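Local coordinates for protein UDP-N-acetylglucosamine 2-epimerase (Methanocaldococcus jannaschii, PDB 4NES) that probably catalyses the reversible epimerization at C-2 that interconverts UDP-N-acetylglucosamine and UDP-N-acetylmannosamine, at residues E310-L322 with I336-F348. Numbering follows the deposited sequence.
Sequences ERPETVEVGANIL and IMLNKKRNWKNPF
In the second Rossmann-like domain of this GT-B fold, the chain that follows helix 327-338 runs across the short helix 313-316 and the turn into edge strand 320-322, with A319 CB set over the W344 indole. That methyl lies 3.4 Å from the centroid of the five-membered ring and 17° off its normal, a CH-pi contact on one face, while W344 NE1 is held by the carbonyl of C296. G318, with positive phi, forms a Schellman motif after the helix. K340 brings its CE, rather than its NZ, to 3.1 Å from G318 O, a van der Waals approach, and one water links V317 O to K345 N, the latter bond weak. Further along, P347 CG rests 3.9 Å from E313 CB. F348 CG stands anti to its carbonyl carbon (chi1 -62°), which swings the ring toward helix 313-316, its edge to T314 CG2 and E313 OE1, the carboxylate turned 77° from the ring. T314 OG1 donates to R311 O and accepts a hydrogen bond from N320 ND2, while N320 OD1 bonds to T304; the side chain of R311, paired with E310 and E293, lies about 6 Å from bound UDP. At the other end, the side chains of selenomethionine M337 and I321 run past each other in opposite directions, M337 CE 4.0 Å from I321 CG2 and 3.2 Å from A319 O.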
loop_
_atom_site.group_PDB
_atom_site.type_symbol
_atom_site.label_atom_id
_atom_site.label_comp_id
_atom_site.label_asym_id
_atom_site.label_seq_id
_atom_site.Cartn_x
_atom_site.Cartn_y
_atom_site.Cartn_z
ATOM N N GLU A 310 2.300 16.755 -10.012
ATOM C CA GLU A 310 3.285 16.196 -9.100
ATOM C C GLU A 310 4.692 16.547 -9.553
ATOM O O GLU A 310 5.667 16.098 -8.962
ATOM C CB GLU A 310 3.109 14.680 -8.891
ATOM C CG GLU A 310 3.123 13.827 -10.142
ATOM C CD GLU A 310 1.902 14.061 -10.992
ATOM O OE1 GLU A 310 0.780 13.762 -10.527
ATOM O OE2 GLU A 310 2.072 14.573 -12.110
ATOM N N ARG A 311 4.795 17.370 -10.593
ATOM C CA ARG A 311 6.085 17.981 -10.916
ATOM C C ARG A 311 5.955 19.501 -10.900
ATOM O O ARG A 311 6.023 20.164 -11.942
ATOM C CB ARG A 311 6.752 17.414 -12.199
ATOM C CG ARG A 311 5.849 17.172 -13.399
ATOM C CD ARG A 311 5.132 15.827 -13.321
ATOM N NE ARG A 311 6.017 14.668 -13.472
ATOM C CZ ARG A 311 5.605 13.407 -13.395
ATOM N NH1 ARG A 311 4.337 13.133 -13.131
ATOM N NH2 ARG A 311 6.471 12.415 -13.553
ATOM N N PRO A 312 5.776 20.069 -9.694
ATOM C CA PRO A 312 5.539 21.500 -9.533
ATOM C C PRO A 312 6.747 22.325 -9.926
ATOM O O PRO A 312 6.582 23.518 -10.131
ATOM C CB PRO A 312 5.272 21.641 -8.026
ATOM C CG PRO A 312 5.985 20.476 -7.423
ATOM C CD PRO A 312 5.755 19.376 -8.390
ATOM N N GLU A 313 7.920 21.699 -10.024
ATOM C CA GLU A 313 9.128 22.418 -10.406
ATOM C C GLU A 313 8.972 23.026 -11.808
ATOM O O GLU A 313 9.511 24.088 -12.092
ATOM C CB GLU A 313 10.361 21.505 -10.314
ATOM C CG GLU A 313 10.316 20.508 -9.129
ATOM C CD GLU A 313 9.464 19.297 -9.431
ATOM O OE1 GLU A 313 8.930 19.262 -10.547
ATOM O OE2 GLU A 313 9.330 18.353 -8.574
ATOM N N THR A 314 8.200 22.372 -12.670
ATOM C CA THR A 314 7.963 22.908 -14.013
ATOM C C THR A 314 7.161 24.206 -13.975
ATOM O O THR A 314 7.371 25.101 -14.792
ATOM C CB THR A 314 7.236 21.901 -14.905
ATOM O OG1 THR A 314 5.945 21.615 -14.347
ATOM C CG2 THR A 314 8.046 20.619 -15.020
ATOM N N VAL A 315 6.229 24.309 -13.032
ATOM C CA VAL A 315 5.481 25.538 -12.853
ATOM C C VAL A 315 6.373 26.566 -12.166
ATOM O O VAL A 315 6.391 27.734 -12.557
ATOM C CB VAL A 315 4.197 25.306 -12.026
ATOM C CG1 VAL A 315 3.473 26.618 -11.774
ATOM C CG2 VAL A 315 3.267 24.327 -12.745
ATOM N N GLU A 316 7.143 26.105 -11.177
ATOM C CA GLU A 316 8.026 26.966 -10.386
ATOM C C GLU A 316 9.070 27.692 -11.271
ATOM O O GLU A 316 9.316 28.882 -11.080
ATOM C CB GLU A 316 8.658 26.190 -9.187
ATOM C CG GLU A 316 7.616 25.502 -8.207
ATOM C CD GLU A 316 8.187 24.977 -6.851
ATOM O OE1 GLU A 316 8.498 25.821 -5.992
ATOM O OE2 GLU A 316 8.306 23.727 -6.632
ATOM N N VAL A 317 9.632 27.004 -12.268
ATOM C CA VAL A 317 10.637 27.626 -13.147
ATOM C C VAL A 317 10.033 28.409 -14.320
ATOM O O VAL A 317 10.759 29.082 -15.057
ATOM C CB VAL A 317 11.688 26.606 -13.680
ATOM C CG1 VAL A 317 12.346 25.870 -12.530
ATOM C CG2 VAL A 317 11.060 25.622 -14.667
ATOM N N GLY A 318 8.713 28.313 -14.497
ATOM C CA GLY A 318 7.989 29.114 -15.476
ATOM C C GLY A 318 7.677 28.404 -16.784
ATOM O O GLY A 318 7.162 29.012 -17.734
ATOM N N ALA A 319 7.976 27.114 -16.829
ATOM C CA ALA A 319 7.869 26.330 -18.055
ATOM C C ALA A 319 6.447 25.822 -18.301
ATOM O O ALA A 319 6.137 25.395 -19.407
ATOM C CB ALA A 319 8.848 25.162 -18.016
ATOM N N ASN A 320 5.591 25.886 -17.278
ATOM C CA ASN A 320 4.327 25.145 -17.259
ATOM C C ASN A 320 3.308 25.955 -16.479
ATOM O O ASN A 320 3.672 26.733 -15.593
ATOM C CB ASN A 320 4.569 23.784 -16.587
ATOM C CG ASN A 320 3.394 22.800 -16.718
ATOM O OD1 ASN A 320 2.463 22.986 -17.511
ATOM N ND2 ASN A 320 3.468 21.718 -15.945
ATOM N N ILE A 321 2.039 25.779 -16.825
ATOM C CA ILE A 321 0.942 26.456 -16.140
ATOM C C ILE A 321 -0.238 25.495 -16.080
ATOM O O ILE A 321 -0.504 24.775 -17.049
ATOM C CB ILE A 321 0.572 27.772 -16.861
ATOM C CG1 ILE A 321 -0.568 28.500 -16.145
ATOM C CG2 ILE A 321 0.253 27.515 -18.325
ATOM C CD1 ILE A 321 -0.744 29.916 -16.633
ATOM N N LEU A 322 -0.923 25.468 -14.937
ATOM C CA LEU A 322 -2.068 24.583 -14.742
ATOM C C LEU A 322 -3.375 25.291 -15.078
ATOM O O LEU A 322 -3.621 26.399 -14.593
ATOM C CB LEU A 322 -2.132 24.105 -13.292
ATOM C CG LEU A 322 -0.862 23.488 -12.718
ATOM C CD1 LEU A 322 -1.075 23.051 -11.284
ATOM C CD2 LEU A 322 -0.415 22.321 -13.566
ATOM N N ILE A 336 -0.299 33.736 -22.647
ATOM C CA ILE A 336 0.891 33.872 -21.815
ATOM C C ILE A 336 2.039 33.047 -22.388
ATOM O O ILE A 336 3.152 33.546 -22.553
ATOM C CB ILE A 336 0.604 33.421 -20.368
ATOM C CG1 ILE A 336 -0.435 34.348 -19.719
ATOM C CG2 ILE A 336 1.886 33.376 -19.541
ATOM C CD1 ILE A 336 -0.967 33.846 -18.392
HETATM N N MSE A 337 1.758 31.791 -22.711
HETATM C CA MSE A 337 2.812 30.883 -23.159
HETATM C C MSE A 337 3.298 31.162 -24.584
HETATM O O MSE A 337 4.452 30.895 -24.908
HETATM C CB MSE A 337 2.358 29.434 -22.999
HETATM C CG MSE A 337 2.219 29.008 -21.549
HETATM SE SE MSE A 337 3.800 29.506 -20.512
HETATM C CE MSE A 337 4.044 27.853 -19.538
ATOM N N LEU A 338 2.423 31.708 -25.424
ATOM C CA LEU A 338 2.793 32.113 -26.782
ATOM C C LEU A 338 3.852 33.216 -26.769
ATOM O O LEU A 338 4.655 33.332 -27.699
ATOM C CB LEU A 338 1.553 32.607 -27.530
ATOM C CG LEU A 338 1.054 31.873 -28.775
ATOM C CD1 LEU A 338 1.572 30.447 -28.850
ATOM C CD2 LEU A 338 -0.466 31.900 -28.812
ATOM N N ASN A 339 3.847 34.024 -25.711
ATOM C CA ASN A 339 4.768 35.150 -25.584
ATOM C C ASN A 339 5.900 34.889 -24.594
ATOM O O ASN A 339 6.752 35.750 -24.360
ATOM C CB ASN A 339 4.001 36.410 -25.183
ATOM C CG ASN A 339 3.079 36.904 -26.282
ATOM O OD1 ASN A 339 3.486 37.685 -27.142
ATOM N ND2 ASN A 339 1.830 36.449 -26.263
ATOM N N LYS A 340 5.899 33.692 -24.020
ATOM C CA LYS A 340 6.886 33.295 -23.025
ATOM C C LYS A 340 8.260 33.058 -23.657
ATOM O O LYS A 340 8.380 32.317 -24.633
ATOM C CB LYS A 340 6.397 32.024 -22.326
ATOM C CG LYS A 340 7.404 31.357 -21.410
ATOM C CD LYS A 340 7.562 32.117 -20.107
ATOM C CE LYS A 340 8.534 31.401 -19.190
ATOM N NZ LYS A 340 8.893 32.217 -18.001
ATOM N N LYS A 341 9.293 33.693 -23.111
ATOM C CA LYS A 341 10.659 33.421 -23.550
ATOM C C LYS A 341 11.026 31.995 -23.162
ATOM O O LYS A 341 10.835 31.592 -22.012
ATOM C CB LYS A 341 11.647 34.389 -22.903
ATOM C CG LYS A 341 11.483 35.843 -23.302
ATOM C CD LYS A 341 12.413 36.715 -22.470
ATOM C CE LYS A 341 13.238 37.634 -23.347
ATOM N NZ LYS A 341 13.877 36.877 -24.455
ATOM N N ARG A 342 11.568 31.236 -24.109
ATOM C CA ARG A 342 11.849 29.825 -23.864
ATOM C C ARG A 342 13.185 29.634 -23.175
ATOM O O ARG A 342 14.038 28.859 -23.611
ATOM C CB ARG A 342 11.730 29.030 -25.159
ATOM C CG ARG A 342 10.368 29.267 -25.763
ATOM C CD ARG A 342 10.105 28.544 -27.056
ATOM N NE ARG A 342 8.772 28.906 -27.523
ATOM C CZ ARG A 342 8.000 28.134 -28.277
ATOM N NH1 ARG A 342 8.424 26.938 -28.656
ATOM N NH2 ARG A 342 6.795 28.559 -28.639
ATOM N N ASN A 343 13.355 30.381 -22.092
ATOM C CA ASN A 343 14.469 30.185 -21.196
ATOM C C ASN A 343 13.933 29.918 -19.799
ATOM O O ASN A 343 13.034 30.607 -19.312
ATOM C CB ASN A 343 15.461 31.364 -21.248
ATOM C CG ASN A 343 15.085 32.512 -20.324
ATOM O OD1 ASN A 343 13.916 32.870 -20.186
ATOM N ND2 ASN A 343 16.091 33.107 -19.694
ATOM N N TRP A 344 14.443 28.853 -19.201
ATOM C CA TRP A 344 14.187 28.530 -17.813
ATOM C C TRP A 344 15.203 27.494 -17.389
ATOM O O TRP A 344 15.835 26.862 -18.228
ATOM C CB TRP A 344 12.754 28.016 -17.594
ATOM C CG TRP A 344 12.276 26.971 -18.566
ATOM C CD1 TRP A 344 12.619 25.643 -18.593
ATOM C CD2 TRP A 344 11.315 27.162 -19.612
ATOM N NE1 TRP A 344 11.938 25.007 -19.607
ATOM C CE2 TRP A 344 11.144 25.920 -20.256
ATOM C CE3 TRP A 344 10.597 28.272 -20.082
ATOM C CZ2 TRP A 344 10.268 25.752 -21.336
ATOM C CZ3 TRP A 344 9.733 28.106 -21.158
ATOM C CH2 TRP A 344 9.583 26.853 -21.774
ATOM N N LYS A 345 15.360 27.343 -16.082
ATOM C CA LYS A 345 16.245 26.337 -15.510
ATOM C C LYS A 345 15.700 24.930 -15.742
ATOM O O LYS A 345 14.492 24.760 -15.830
ATOM C CB LYS A 345 16.394 26.622 -14.015
ATOM C CG LYS A 345 16.388 25.414 -13.095
ATOM C CD LYS A 345 17.006 25.800 -11.759
ATOM C CE LYS A 345 16.877 24.703 -10.724
ATOM N NZ LYS A 345 15.497 24.655 -10.207
ATOM N N ASN A 346 16.579 23.935 -15.887
ATOM C CA ASN A 346 16.125 22.542 -15.822
ATOM C C ASN A 346 16.409 21.956 -14.453
ATOM O O ASN A 346 17.560 21.796 -14.051
ATOM C CB ASN A 346 16.693 21.635 -16.925
ATOM C CG ASN A 346 16.222 20.170 -16.785
ATOM O OD1 ASN A 346 15.016 19.852 -16.896
ATOM N ND2 ASN A 346 17.179 19.280 -16.548
ATOM N N PRO A 347 15.340 21.637 -13.727
ATOM C CA PRO A 347 15.389 21.166 -12.346
ATOM C C PRO A 347 15.630 19.665 -12.244
ATOM O O PRO A 347 15.785 19.161 -11.135
ATOM C CB PRO A 347 13.991 21.501 -11.833
ATOM C CG PRO A 347 13.121 21.374 -13.048
ATOM C CD PRO A 347 13.959 21.852 -14.198
ATOM N N PHE A 348 15.683 18.962 -13.373
ATOM C CA PHE A 348 15.632 17.504 -13.321
ATOM C C PHE A 348 16.960 16.777 -13.478
ATOM O O PHE A 348 16.986 15.545 -13.568
ATOM C CB PHE A 348 14.603 16.980 -14.324
ATOM C CG PHE A 348 13.206 17.448 -14.047
ATOM C CD1 PHE A 348 12.628 17.240 -12.798
ATOM C CD2 PHE A 348 12.481 18.122 -15.019
ATOM C CE1 PHE A 348 11.343 17.679 -12.534
ATOM C CE2 PHE A 348 11.193 18.566 -14.761
ATOM C CZ PHE A 348 10.626 18.341 -13.518
HETATM O O HOH W 1 13.803 29.629 -14.276
#